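Local structure of BexL (Amycolatopsis orientalis, 4XRW) at residues T66-T74 against N81-D89; A185-A195 against R238-I246. The protein probably catalyses first-ring cyclisation and aromatisation of a polyketide chain in BE-7585A biosynthesis, as a di-domain aromatase/cyclase with two helix-grip domains. All coordinates share one frame; numbering follows the deposited sequence.

Contact 1 of 2, residues T66-T74 against N81-D89; sequences TERIRIWAT and NWTSRRELD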
loop_
_atom_site.group_PDB
_atom_site.type_symbol
_atom_site.label_atom_id
_atom_site.label_comp_id
_atom_site.label_asym_id
_atom_site.label_seq_id
_atom_site.Cartn_x
_atom_site.Cartn_y
_atom_site.Cartn_z
ATOM N N THR A 66 7.241 -19.399 -12.395
ATOM C CA THR A 66 7.437 -19.281 -10.950
ATOM C C THR A 66 8.175 -17.993 -10.570
ATOM O O THR A 66 8.986 -17.479 -11.338
ATOM C CB THR A 66 8.220 -20.480 -10.384
ATOM O OG1 THR A 66 8.128 -20.481 -8.949
ATOM C CG2 THR A 66 9.695 -20.433 -10.802
ATOM N N GLU A 67 7.911 -17.491 -9.366
ATOM C CA GLU A 67 8.533 -16.258 -8.910
ATOM C C GLU A 67 8.599 -16.221 -7.389
ATOM O O GLU A 67 7.870 -16.945 -6.731
ATOM C CB GLU A 67 7.752 -15.071 -9.425
ATOM C CG GLU A 67 6.379 -14.945 -8.803
ATOM C CD GLU A 67 5.600 -13.771 -9.350
ATOM O OE1 GLU A 67 5.867 -13.358 -10.504
ATOM O OE2 GLU A 67 4.727 -13.268 -8.614
ATOM N N ARG A 68 9.479 -15.398 -6.844
ATOM C CA ARG A 68 9.491 -15.128 -5.411
ATOM C C ARG A 68 9.343 -13.636 -5.198
ATOM O O ARG A 68 9.983 -12.830 -5.884
ATOM C CB ARG A 68 10.769 -15.624 -4.761
ATOM C CG ARG A 68 10.945 -17.110 -4.895
ATOM C CD ARG A 68 12.348 -17.519 -4.422
ATOM N NE ARG A 68 12.530 -17.231 -3.003
ATOM C CZ ARG A 68 13.630 -16.713 -2.458
ATOM N NH1 ARG A 68 14.695 -16.425 -3.199
ATOM N NH2 ARG A 68 13.669 -16.491 -1.155
ATOM N N ILE A 69 8.488 -13.272 -4.247
ATOM C CA ILE A 69 8.179 -11.869 -3.988
ATOM C C ILE A 69 8.395 -11.586 -2.510
ATOM O O ILE A 69 8.391 -12.499 -1.670
ATOM C CB ILE A 69 6.714 -11.478 -4.403
ATOM C CG1 ILE A 69 5.680 -12.380 -3.682
ATOM C CG2 ILE A 69 6.580 -11.526 -5.892
ATOM C CD1 ILE A 69 4.249 -11.964 -3.872
ATOM N N ARG A 70 8.670 -10.320 -2.241
ATOM C CA ARG A 70 8.842 -9.785 -0.904
ATOM C C ARG A 70 7.724 -8.791 -0.672
ATOM O O ARG A 70 7.531 -7.866 -1.460
ATOM C CB ARG A 70 10.215 -9.103 -0.709
ATOM C CG ARG A 70 10.427 -8.730 0.739
ATOM C CD ARG A 70 11.802 -8.152 1.043
ATOM N NE ARG A 70 12.866 -9.061 0.631
ATOM C CZ ARG A 70 13.340 -10.058 1.373
ATOM N NH1 ARG A 70 12.856 -10.293 2.591
ATOM N NH2 ARG A 70 14.305 -10.832 0.885
ATOM N N ILE A 71 6.978 -9.035 0.398
ATOM C CA ILE A 71 5.773 -8.295 0.732
ATOM C C ILE A 71 6.055 -7.507 2.008
ATOM O O ILE A 71 6.519 -8.070 3.004
ATOM C CB ILE A 71 4.594 -9.218 0.974
ATOM C CG1 ILE A 71 4.264 -10.045 -0.275
ATOM C CG2 ILE A 71 3.379 -8.435 1.396
ATOM C CD1 ILE A 71 3.695 -11.408 0.066
ATOM N N TRP A 72 5.799 -6.203 1.961
ATOM C CA TRP A 72 5.795 -5.376 3.158
ATOM C C TRP A 72 4.330 -5.022 3.503
ATOM O O TRP A 72 3.562 -4.536 2.651
ATOM C CB TRP A 72 6.616 -4.080 2.963
ATOM C CG TRP A 72 8.080 -4.216 2.820
ATOM C CD1 TRP A 72 9.057 -4.034 3.791
ATOM C CD2 TRP A 72 8.767 -4.538 1.635
ATOM N NE1 TRP A 72 10.284 -4.230 3.255
ATOM C CE2 TRP A 72 10.139 -4.559 1.935
ATOM C CE3 TRP A 72 8.360 -4.805 0.339
ATOM C CZ2 TRP A 72 11.091 -4.826 0.980
ATOM C CZ3 TRP A 72 9.322 -5.085 -0.613
ATOM C CH2 TRP A 72 10.669 -5.099 -0.278
ATOM N N ALA A 73 3.953 -5.224 4.761
ATOM C CA ALA A 73 2.589 -4.972 5.214
ATOM C C ALA A 73 2.522 -4.471 6.648
ATOM O O ALA A 73 3.487 -4.588 7.430
ATOM C CB ALA A 73 1.756 -6.229 5.086
ATOM N N THR A 74 1.368 -3.925 6.993
ATOM C CA THR A 74 1.193 -3.242 8.290
ATOM C C THR A 74 1.050 -4.221 9.455
ATOM O O THR A 74 1.411 -3.890 10.596
ATOM C CB THR A 74 -0.017 -2.276 8.219
ATOM O OG1 THR A 74 -1.183 -3.002 7.822
ATOM C CG2 THR A 74 0.235 -1.244 7.157
ATOM N N ASN A 81 8.083 -7.535 6.854
ATOM C CA ASN A 81 8.147 -8.104 5.515
ATOM C C ASN A 81 8.376 -9.608 5.581
ATOM O O ASN A 81 8.882 -10.139 6.576
ATOM C CB ASN A 81 9.199 -7.411 4.643
ATOM C CG ASN A 81 10.608 -7.861 4.899
ATOM O OD1 ASN A 81 10.994 -8.967 4.524
ATOM N ND2 ASN A 81 11.410 -6.984 5.468
ATOM N N TRP A 82 7.947 -10.277 4.517
ATOM C CA TRP A 82 8.169 -11.724 4.355
ATOM C C TRP A 82 8.216 -12.043 2.863
ATOM O O TRP A 82 7.917 -11.199 2.021
ATOM C CB TRP A 82 7.085 -12.534 5.058
ATOM C CG TRP A 82 5.733 -12.463 4.451
ATOM C CD1 TRP A 82 5.192 -13.316 3.534
ATOM C CD2 TRP A 82 4.728 -11.488 4.737
ATOM N NE1 TRP A 82 3.902 -12.934 3.234
ATOM C CE2 TRP A 82 3.600 -11.807 3.959
ATOM C CE3 TRP A 82 4.680 -10.371 5.578
ATOM C CZ2 TRP A 82 2.437 -11.051 3.987
ATOM C CZ3 TRP A 82 3.514 -9.615 5.610
ATOM C CH2 TRP A 82 2.406 -9.966 4.827
ATOM N N THR A 83 8.652 -13.250 2.536
ATOM C CA THR A 83 8.718 -13.663 1.145
ATOM C C THR A 83 7.751 -14.817 0.909
ATOM O O THR A 83 7.365 -15.563 1.834
ATOM C CB THR A 83 10.150 -14.067 0.743
ATOM O OG1 THR A 83 10.629 -15.059 1.653
ATOM C CG2 THR A 83 11.077 -12.871 0.806
ATOM N N SER A 84 7.329 -14.889 -0.333
ATOM C CA SER A 84 6.355 -15.835 -0.823
ATOM C C SER A 84 6.813 -16.308 -2.199
ATOM O O SER A 84 7.309 -15.520 -3.031
ATOM C CB SER A 84 4.964 -15.173 -0.898
ATOM O OG SER A 84 3.947 -16.105 -1.280
ATOM N N ARG A 85 6.628 -17.592 -2.447
ATOM C CA ARG A 85 6.849 -18.174 -3.754
ATOM C C ARG A 85 5.528 -18.436 -4.417
ATOM O O ARG A 85 4.643 -19.021 -3.794
ATOM C CB ARG A 85 7.643 -19.472 -3.646
ATOM C CG ARG A 85 7.934 -20.118 -4.978
ATOM C CD ARG A 85 8.802 -21.338 -4.801
ATOM N NE ARG A 85 9.276 -21.830 -6.084
ATOM C CZ ARG A 85 10.501 -21.622 -6.565
ATOM N NH1 ARG A 85 11.414 -20.948 -5.865
ATOM N NH2 ARG A 85 10.822 -22.107 -7.755
ATOM N N ARG A 86 5.385 -17.992 -5.659
ATOM C CA ARG A 86 4.115 -18.145 -6.377
ATOM C C ARG A 86 4.312 -18.799 -7.736
ATOM O O ARG A 86 5.364 -18.680 -8.363
ATOM C CB ARG A 86 3.394 -16.807 -6.571
ATOM C CG ARG A 86 3.325 -15.936 -5.309
ATOM C CD ARG A 86 2.219 -14.879 -5.425
ATOM N NE ARG A 86 2.416 -14.031 -6.576
ATOM C CZ ARG A 86 1.492 -13.231 -7.106
ATOM N NH1 ARG A 86 0.252 -13.167 -6.614
ATOM N NH2 ARG A 86 1.826 -12.517 -8.151
ATOM N N GLU A 87 3.274 -19.514 -8.139
ATOM C CA GLU A 87 3.155 -20.053 -9.479
ATOM C C GLU A 87 1.870 -19.547 -10.091
ATOM O O GLU A 87 0.776 -19.784 -9.539
ATOM C CB GLU A 87 3.154 -21.582 -9.462
ATOM C CG GLU A 87 4.492 -22.173 -9.062
ATOM C CD GLU A 87 4.612 -22.411 -7.556
ATOM O OE1 GLU A 87 3.596 -22.775 -6.905
ATOM O OE2 GLU A 87 5.736 -22.252 -7.028
ATOM N N LEU A 88 1.996 -18.915 -11.255
ATOM C CA LEU A 88 0.859 -18.246 -11.899
ATOM C C LEU A 88 0.338 -19.064 -13.099
ATOM O O LEU A 88 1.123 -19.512 -13.912
ATOM C CB LEU A 88 1.261 -16.859 -12.363
ATOM C CG LEU A 88 1.252 -15.727 -11.308
ATOM C CD1 LEU A 88 2.206 -16.008 -10.179
ATOM C CD2 LEU A 88 1.598 -14.400 -11.955
ATOM N N ASP A 89 -0.973 -19.242 -13.204
ATOM C CA ASP A 89 -1.573 -19.959 -14.346
ATOM C C ASP A 89 -2.703 -19.099 -14.915
ATOM O O ASP A 89 -3.853 -19.237 -14.525
ATOM C CB ASP A 89 -2.084 -21.343 -13.910
ATOM C CG ASP A 89 -2.592 -22.192 -15.085
ATOM O OD1 ASP A 89 -2.844 -21.643 -16.192
ATOM O OD2 ASP A 89 -2.752 -23.406 -14.867
#
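The antiparallel hairpin of strands 67-73 and 80-89 belongs to the sheet of the first helix-grip domain, and Glu67, Ile69 and Ile71 pair with Arg86, Ser84 and Trp82 through its backbone hydrogen bonds. On the face these pairs share, Arg86 takes hold of a single carboxylate oxygen: NE and NH2 both donate to Glu67 OE2, at 3.2 and 3.0 Å. OE2 lies in the guanidinium plane, while both nitrogens reach it from one face of the carboxylate plane, NH2 syn and NE anti. With CG between the backbone N and the carbonyl carbon (chi1 68°) and the chain extended beyond, Glu67 lies alongside Arg86. Farther along, Ile71 CG2 sits over the six-membered ring of Trp82, 4.1 Å from its centroid, while Ala73 CB meets CH2 of that indole at 3.8 Å. On the other face Asn81 CB covers the five-membered ring of Trp72, and Arg70 NH1 donates to Asn81 OD1 (3.0 Å) with the guanidinium and amide planes almost perpendicular. Arg86 also donates to the carbonyls of Val41 and Ala42 of helix 34-42, and Trp47 of helix 47-50 packs on Ile69, Ile71 and Arg86. Strands 54-59 and 94-99 flank the pair.

Contact 2 of 2, residues A185-A195 against R238-I246; sequences AKDVYDFVDQA and RVCFPHHRI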
loop_
_atom_site.group_PDB
_atom_site.type_symbol
_atom_site.label_atom_id
_atom_site.label_comp_id
_atom_site.label_asym_id
_atom_site.label_seq_id
_atom_site.Cartn_x
_atom_site.Cartn_y
_atom_site.Cartn_z
ATOM N N ALA A 185 21.478 11.951 -6.114
ATOM C CA ALA A 185 20.215 11.385 -5.670
ATOM C C ALA A 185 20.259 11.129 -4.181
ATOM O O ALA A 185 19.258 11.317 -3.474
ATOM C CB ALA A 185 19.914 10.084 -6.421
ATOM N N LYS A 186 21.412 10.711 -3.692
ATOM C CA LYS A 186 21.555 10.426 -2.284
ATOM C C LYS A 186 21.165 11.598 -1.384
ATOM O O LYS A 186 20.535 11.408 -0.346
ATOM C CB LYS A 186 22.980 9.995 -1.976
ATOM C CG LYS A 186 23.268 9.889 -0.490
ATOM C CD LYS A 186 24.612 9.219 -0.252
ATOM C CE LYS A 186 24.766 8.746 1.178
ATOM N NZ LYS A 186 24.563 9.813 2.163
ATOM N N ASP A 187 21.560 12.815 -1.744
ATOM C CA ASP A 187 21.235 13.952 -0.879
ATOM C C ASP A 187 19.752 14.313 -0.903
ATOM O O ASP A 187 19.224 14.816 0.087
ATOM C CB ASP A 187 22.088 15.161 -1.270
ATOM C CG ASP A 187 23.588 14.887 -1.112
ATOM O OD1 ASP A 187 23.950 13.994 -0.308
ATOM O OD2 ASP A 187 24.401 15.567 -1.782
ATOM N N VAL A 188 19.072 14.053 -2.013
ATOM C CA VAL A 188 17.665 14.319 -2.098
ATOM C C VAL A 188 16.895 13.226 -1.329
ATOM O O VAL A 188 16.024 13.501 -0.501
ATOM C CB VAL A 188 17.193 14.361 -3.556
ATOM C CG1 VAL A 188 15.736 14.693 -3.600
ATOM C CG2 VAL A 188 18.032 15.389 -4.383
ATOM N N TYR A 189 17.237 11.985 -1.629
ATOM C CA TYR A 189 16.713 10.834 -0.880
ATOM C C TYR A 189 16.823 11.025 0.626
ATOM O O TYR A 189 15.854 10.825 1.355
ATOM C CB TYR A 189 17.468 9.563 -1.284
ATOM C CG TYR A 189 17.128 8.336 -0.448
ATOM C CD1 TYR A 189 16.070 7.491 -0.814
ATOM C CD2 TYR A 189 17.831 8.048 0.701
ATOM C CE1 TYR A 189 15.753 6.357 -0.032
ATOM C CE2 TYR A 189 17.528 6.937 1.477
ATOM C CZ TYR A 189 16.496 6.096 1.096
ATOM O OH TYR A 189 16.215 5.001 1.872
ATOM N N ASP A 190 18.032 11.355 1.116
ATOM C CA ASP A 190 18.256 11.514 2.545
ATOM C C ASP A 190 17.337 12.552 3.147
ATOM O O ASP A 190 16.876 12.394 4.270
ATOM C CB ASP A 190 19.705 11.909 2.867
ATOM C CG ASP A 190 20.717 10.751 2.690
ATOM O OD1 ASP A 190 20.330 9.560 2.595
ATOM O OD2 ASP A 190 21.927 11.053 2.657
ATOM N N PHE A 191 17.084 13.644 2.438
ATOM C CA PHE A 191 16.178 14.664 2.961
ATOM C C PHE A 191 14.763 14.097 3.214
ATOM O O PHE A 191 14.134 14.420 4.217
ATOM C CB PHE A 191 16.094 15.859 1.986
ATOM C CG PHE A 191 15.225 16.976 2.463
ATOM C CD1 PHE A 191 13.849 16.991 2.217
ATOM C CD2 PHE A 191 15.775 18.042 3.167
ATOM C CE1 PHE A 191 13.059 18.011 2.660
ATOM C CE2 PHE A 191 14.986 19.073 3.613
ATOM C CZ PHE A 191 13.625 19.079 3.352
ATOM N N VAL A 192 14.272 13.285 2.291
ATOM C CA VAL A 192 12.911 12.702 2.434
ATOM C C VAL A 192 12.898 11.483 3.403
ATOM O O VAL A 192 11.929 11.273 4.136
ATOM C CB VAL A 192 12.346 12.297 1.067
ATOM C CG1 VAL A 192 10.981 11.815 1.207
ATOM C CG2 VAL A 192 12.362 13.533 0.105
ATOM N N ASP A 193 13.975 10.716 3.411
ATOM C CA ASP A 193 14.111 9.555 4.308
ATOM C C ASP A 193 14.167 9.983 5.776
ATOM O O ASP A 193 13.513 9.397 6.646
ATOM C CB ASP A 193 15.369 8.773 3.937
ATOM C CG ASP A 193 15.582 7.519 4.787
ATOM O OD1 ASP A 193 14.635 6.723 4.960
ATOM O OD2 ASP A 193 16.726 7.337 5.257
ATOM N N GLN A 194 14.962 11.011 6.061
ATOM C CA GLN A 194 15.192 11.437 7.427
ATOM C C GLN A 194 14.085 12.349 7.923
ATOM O O GLN A 194 14.262 13.569 8.190
ATOM C CB GLN A 194 16.581 12.104 7.530
ATOM C CG GLN A 194 17.674 11.132 7.168
ATOM C CD GLN A 194 19.075 11.733 7.186
ATOM O OE1 GLN A 194 19.339 12.715 7.869
ATOM N NE2 GLN A 194 19.968 11.128 6.432
ATOM N N ALA A 195 12.902 11.763 8.086
ATOM C CA ALA A 195 11.724 12.552 8.365
ATOM C C ALA A 195 11.685 13.049 9.807
ATOM O O ALA A 195 10.955 13.979 10.113
ATOM C CB ALA A 195 10.444 11.749 8.027
ATOM N N ARG A 238 6.232 3.526 5.671
ATOM C CA ARG A 238 7.093 3.725 4.515
ATOM C C ARG A 238 8.134 2.611 4.401
ATOM O O ARG A 238 8.654 2.106 5.395
ATOM C CB ARG A 238 7.810 5.100 4.600
ATOM C CG ARG A 238 6.905 6.201 5.058
ATOM C CD ARG A 238 7.403 7.603 4.619
ATOM N NE ARG A 238 8.751 7.842 5.127
ATOM C CZ ARG A 238 9.480 8.925 4.862
ATOM N NH1 ARG A 238 9.005 9.863 4.077
ATOM N NH2 ARG A 238 10.685 9.056 5.382
ATOM N N VAL A 239 8.412 2.256 3.168
ATOM C CA VAL A 239 9.462 1.347 2.825
ATOM C C VAL A 239 10.521 2.098 1.991
ATOM O O VAL A 239 10.227 2.618 0.901
ATOM C CB VAL A 239 8.926 0.152 2.021
ATOM C CG1 VAL A 239 10.012 -0.852 1.858
ATOM C CG2 VAL A 239 7.686 -0.498 2.714
ATOM N N CYS A 240 11.745 2.090 2.499
ATOM C CA CYS A 240 12.834 2.917 1.974
ATOM C C CYS A 240 13.926 2.060 1.295
ATOM O O CYS A 240 14.437 1.100 1.871
ATOM C CB CYS A 240 13.410 3.736 3.134
ATOM S SG CYS A 240 12.109 4.632 4.034
ATOM N N PHE A 241 14.282 2.447 0.084
ATOM C CA PHE A 241 15.271 1.755 -0.753
ATOM C C PHE A 241 16.368 2.781 -1.130
ATOM O O PHE A 241 16.169 3.568 -2.033
ATOM C CB PHE A 241 14.619 1.214 -2.002
ATOM C CG PHE A 241 13.524 0.197 -1.737
ATOM C CD1 PHE A 241 13.829 -1.149 -1.615
ATOM C CD2 PHE A 241 12.218 0.591 -1.602
ATOM C CE1 PHE A 241 12.835 -2.099 -1.370
ATOM C CE2 PHE A 241 11.203 -0.363 -1.351
ATOM C CZ PHE A 241 11.527 -1.699 -1.234
ATOM N N PRO A 242 17.487 2.783 -0.397
ATOM C CA PRO A 242 18.585 3.731 -0.632
ATOM C C PRO A 242 19.144 3.570 -2.029
ATOM O O PRO A 242 19.380 2.417 -2.362
ATOM C CB PRO A 242 19.634 3.327 0.384
ATOM C CG PRO A 242 18.921 2.580 1.420
ATOM C CD PRO A 242 17.727 1.952 0.788
ATOM N N HIS A 243 19.302 4.609 -2.854
ATOM C CA HIS A 243 18.885 5.973 -2.604
ATOM C C HIS A 243 17.933 6.392 -3.687
ATOM O O HIS A 243 18.006 7.517 -4.169
ATOM C CB HIS A 243 20.098 6.915 -2.579
ATOM C CG HIS A 243 21.054 6.609 -1.478
ATOM N ND1 HIS A 243 22.227 5.919 -1.681
ATOM C CD2 HIS A 243 20.985 6.854 -0.148
ATOM C CE1 HIS A 243 22.851 5.766 -0.524
ATOM N NE2 HIS A 243 22.121 6.328 0.422
ATOM N N HIS A 244 17.002 5.516 -4.042
ATOM C CA HIS A 244 16.193 5.753 -5.216
ATOM C C HIS A 244 14.664 5.722 -5.055
ATOM O O HIS A 244 13.925 6.180 -5.948
ATOM C CB HIS A 244 16.638 4.755 -6.291
ATOM C CG HIS A 244 16.281 3.329 -5.992
ATOM N ND1 HIS A 244 15.120 2.748 -6.454
ATOM C CD2 HIS A 244 16.934 2.367 -5.296
ATOM C CE1 HIS A 244 15.068 1.490 -6.054
ATOM N NE2 HIS A 244 16.157 1.232 -5.349
ATOM N N ARG A 245 14.158 5.212 -3.938
ATOM C CA ARG A 245 12.735 5.061 -3.819
ATOM C C ARG A 245 12.283 4.974 -2.386
ATOM O O ARG A 245 12.921 4.348 -1.572
ATOM C CB ARG A 245 12.289 3.804 -4.567
ATOM C CG ARG A 245 10.801 3.603 -4.639
ATOM C CD ARG A 245 10.497 2.363 -5.514
ATOM N NE ARG A 245 11.119 1.150 -4.984
ATOM C CZ ARG A 245 11.502 0.093 -5.706
ATOM N NH1 ARG A 245 11.336 0.065 -7.026
ATOM N NH2 ARG A 245 12.062 -0.948 -5.093
ATOM N N ILE A 246 11.159 5.617 -2.121
ATOM C CA ILE A 246 10.461 5.482 -0.841
ATOM C C ILE A 246 8.988 5.297 -1.167
ATOM O O ILE A 246 8.357 6.151 -1.810
ATOM C CB ILE A 246 10.645 6.704 0.080
ATOM C CG1 ILE A 246 12.102 6.901 0.431
ATOM C CG2 ILE A 246 9.798 6.546 1.353
ATOM C CD1 ILE A 246 12.375 8.185 1.080
HETATM O O HOH W 1 21.760 7.473 2.950
#
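Arg238 reaches from its strand to the C-terminal end of helix 185-193, where NH2 donates to Val192 O at 2.8 Å, with an N-H...O angle of 157°; NH1 adds a weak bond to the same carbonyl. The oxygen lies close to the guanidinium plane. Arg238 NH2 also bonds Gln218, whose amide nitrogen donates to Asp193 O, so Gln218 of strand 217-225 bridges the arginine and the helix end.

At the other end of the contact, Lys186 NZ and Asp190 OD2 form a salt bridge of 3.0 Å within the helix, on the syn side of the carboxylate. Asp190 OD1 accepts from a water that is also hydrogen-bonded to His243 NE2 (2.8 Å). The lysine chain runs alongside His243 and sets CG over the centre of the imidazole, whose opposite face is covered by Pro242 CB.

Between these polar ends Tyr189 is wedged into the turn joining strands 231-241 and 245-250. With CG anti to the backbone N (chi1 173°), its ring extends from the helix across the turn. Pro242 CA and His243 CA, on either side of a cis peptide bond, lie over one ring face, and the imidazole directs its edge toward the tyrosine with the planes at 85°. Tyr189 OH comes within 3.3 Å of Cys240 CB, and CE1 meets Ile246 CG1 at 3.7 Å. Ile246 CD1 then continues the apolar contact to Val192 CG1 (3.9 Å).

After the turn the strand pairing starts with a classic beta bulge, His244 and Arg245 lying opposite Phe241, whose carbonyl accepts from both backbone nitrogens. Helix 185-193 rests on the sheet of the second domain, with Val188 and Val192 touching strand 257-268, Trp198 of helix 198-201 packing on Val192 and Arg238, and the long helix 299-326 covering Val188 and Phe191.

Contacts 1 and 2 belong to different domains of the same chain, and their centres are 24 Å apart, yet they meet at the domain interface. Trp72 of contact 1 and Phe241 of contact 2 pack edge-to-face, with Trp72 CH2 3.6 Å from Phe241 CZ, and Trp72 NE1 lies 3.7 Å from Val239 CG1. The two sheets share one strand order, consistent with two related helix-grip units; strand 80-89 matches strand 231-241, which supplies residues 238-241, whereas the turn after it lies one step beyond the hairpin. A bound MES molecule, probably from the crystallisation liquor, lies about 3 Å from the side chain of Ala73 and may mark a pocket in the first domain.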